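Local atomic coordinates of tyrosine specific protein phosphatase (Trypanosoma cruzi, PDB entry 4AZ1), a protein that probably removes phosphate groups from phosphotyrosine residues of proteins. Residues 88-93 / 222-227. Sequence-based numbering, arbitrary orientation.
With FMT (formic acid), chain D.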
loop_
_atom_site.group_PDB
_atom_site.type_symbol
_atom_site.label_atom_id
_atom_site.label_comp_id
_atom_site.label_asym_id
_atom_site.label_seq_id
_atom_site.Cartn_x
_atom_site.Cartn_y
_atom_site.Cartn_z
ATOM N N HIS A 88 -25.933 -11.618 7.760
ATOM C CA HIS A 88 -24.619 -11.107 7.382
ATOM C C HIS A 88 -23.728 -10.816 8.583
ATOM O O HIS A 88 -24.192 -10.310 9.619
ATOM C CB HIS A 88 -24.741 -9.848 6.505
ATOM C CG HIS A 88 -25.299 -10.119 5.147
ATOM N ND1 HIS A 88 -26.654 -10.115 4.883
ATOM C CD2 HIS A 88 -24.689 -10.430 3.977
ATOM C CE1 HIS A 88 -26.851 -10.398 3.609
ATOM N NE2 HIS A 88 -25.675 -10.591 3.036
ATOM N N LYS A 89 -22.450 -11.148 8.429
ATOM C CA LYS A 89 -21.404 -10.699 9.336
ATOM C C LYS A 89 -20.706 -9.553 8.637
ATOM O O LYS A 89 -20.837 -9.382 7.415
ATOM C CB LYS A 89 -20.380 -11.807 9.597
ATOM C CG LYS A 89 -20.948 -13.078 10.190
ATOM C CD LYS A 89 -19.827 -13.931 10.772
ATOM C CE LYS A 89 -20.355 -15.255 11.318
ATOM N NZ LYS A 89 -19.336 -15.975 12.147
ATOM N N PHE A 90 -19.954 -8.774 9.404
ATOM C CA PHE A 90 -19.316 -7.596 8.857
ATOM C C PHE A 90 -17.868 -7.549 9.293
ATOM O O PHE A 90 -17.506 -8.115 10.327
ATOM C CB PHE A 90 -20.069 -6.354 9.331
ATOM C CG PHE A 90 -21.467 -6.277 8.795
ATOM C CD1 PHE A 90 -22.522 -6.893 9.470
ATOM C CD2 PHE A 90 -21.726 -5.630 7.587
ATOM C CE1 PHE A 90 -23.818 -6.841 8.958
ATOM C CE2 PHE A 90 -23.018 -5.573 7.068
ATOM C CZ PHE A 90 -24.067 -6.181 7.755
ATOM N N VAL A 91 -17.037 -6.906 8.484
ATOM C CA VAL A 91 -15.709 -6.530 8.935
ATOM C C VAL A 91 -15.698 -5.019 9.085
ATOM O O VAL A 91 -15.753 -4.279 8.095
ATOM C CB VAL A 91 -14.606 -6.995 7.962
ATOM C CG1 VAL A 91 -13.253 -6.525 8.451
ATOM C CG2 VAL A 91 -14.614 -8.521 7.850
ATOM N N ALA A 92 -15.673 -4.558 10.332
ATOM C CA ALA A 92 -15.592 -3.124 10.590
ATOM C C ALA A 92 -14.114 -2.774 10.692
ATOM O O ALA A 92 -13.403 -3.336 11.524
ATOM C CB ALA A 92 -16.329 -2.757 11.894
ATOM N N CYS A 93 -13.634 -1.852 9.864
ATOM C CA CYS A 93 -12.207 -1.547 9.897
ATOM C C CYS A 93 -11.952 -0.113 9.533
ATOM O O CYS A 93 -12.862 0.587 9.083
ATOM C CB CYS A 93 -11.434 -2.484 8.958
ATOM S SG CYS A 93 -11.949 -2.344 7.230
ATOM N N VAL A 222 -19.318 -8.687 4.901
ATOM C CA VAL A 222 -19.268 -7.415 4.192
ATOM C C VAL A 222 -18.262 -6.492 4.884
ATOM O O VAL A 222 -18.348 -6.280 6.095
ATOM C CB VAL A 222 -20.637 -6.728 4.212
ATOM C CG1 VAL A 222 -20.522 -5.308 3.666
ATOM C CG2 VAL A 222 -21.651 -7.559 3.426
ATOM N N VAL A 223 -17.307 -5.950 4.136
ATOM C CA VAL A 223 -16.352 -5.012 4.719
ATOM C C VAL A 223 -16.937 -3.596 4.748
ATOM O O VAL A 223 -17.442 -3.108 3.734
ATOM C CB VAL A 223 -15.011 -5.008 3.960
ATOM C CG1 VAL A 223 -14.127 -3.825 4.414
ATOM C CG2 VAL A 223 -14.278 -6.334 4.159
ATOM N N VAL A 224 -16.873 -2.942 5.909
ATOM C CA VAL A 224 -17.363 -1.568 6.058
ATOM C C VAL A 224 -16.303 -0.687 6.721
ATOM O O VAL A 224 -15.783 -1.037 7.781
ATOM C CB VAL A 224 -18.633 -1.527 6.934
ATOM C CG1 VAL A 224 -19.229 -0.120 6.939
ATOM C CG2 VAL A 224 -19.642 -2.533 6.444
ATOM N N HIS A 225 -15.973 0.448 6.110
ATOM C CA HIS A 225 -15.024 1.351 6.756
ATOM C C HIS A 225 -15.418 2.800 6.566
ATOM O O HIS A 225 -16.052 3.149 5.578
ATOM C CB HIS A 225 -13.587 1.129 6.250
ATOM C CG HIS A 225 -13.351 1.590 4.851
ATOM N ND1 HIS A 225 -12.819 2.826 4.551
ATOM C CD2 HIS A 225 -13.551 0.966 3.658
ATOM C CE1 HIS A 225 -12.696 2.947 3.237
ATOM N NE2 HIS A 225 -13.142 1.835 2.675
ATOM N N CYS A 226 -15.066 3.628 7.545
ATOM C CA CYS A 226 -15.122 5.073 7.379
ATOM C C CYS A 226 -13.684 5.546 7.470
ATOM O O CYS A 226 -12.854 5.064 6.700
ATOM C CB CYS A 226 -16.024 5.725 8.424
ATOM S SG CYS A 226 -15.849 5.092 10.102
ATOM N N SER A 227 -13.352 6.445 8.398
ATOM C CA SER A 227 -11.922 6.750 8.614
ATOM C C SER A 227 -11.278 5.847 9.670
ATOM O O SER A 227 -10.331 5.112 9.368
ATOM C CB SER A 227 -11.669 8.234 8.920
ATOM O OG SER A 227 -10.256 8.512 8.985
HETATM C C FMT D . -14.285 8.838 11.078
HETATM O O1 FMT D . -14.651 8.759 9.904
HETATM O O2 FMT D . -13.599 7.975 11.634
#
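Phe90 carries its CG anti to its own carbonyl carbon (chi1 -65°), beside the backbone N. Its side chain and that of Val222 lie side by side, pointing the same way, with Phe90 CD2 3.7 Å from Val222 CB; CD2 also meets Val224 CG2. On the other face of the sheet, Cys93 holds SG between its backbone N and carbonyl carbon (chi1 61°), 3.9 Å from Val223 CG1 and also close to CB of His225. Next to it, Val91 CB packs against Val223 CG2. Strands 90-93 and 222-225 run parallel, and four backbone hydrogen bonds join segments 88-93 and 222-227. Lys89 O receives Val222 N, Val222 O receives Val91 N at 2.8 Å, Val91 O takes the nearly straight bond from Val224 N (178° at the hydrogen), and Val224 O accepts from Cys93 N. The acceptors Val222 O, Val91 O and Val224 O each gain a weaker CA-H...O contact as well. Helix 232-247 covers the side of the sheet that bears Phe90, where Tyr240 meets the ring edge-to-face, while Phe104 of helix 101-110 touches Cys93 and Val223 on the other. At the end of strand 222-225, His225 ND1 donates to Cys226 O, 3.1 Å away and on an in-plane lone pair, while NE2 bonds Tyr133 OH; these two bonds fix the imidazole's rotation. Ser227 N donates to O1 of a bound formic acid, probably from the crystallisation liquor, which also bonds Ala228 N and Arg232 NH2. They are two of the parallel strands in the mixed sheet of the tyrosine phosphatase fold, and strand 222-225 leads directly into the HCSAGIGR signature, the phosphate-binding P-loop of this family.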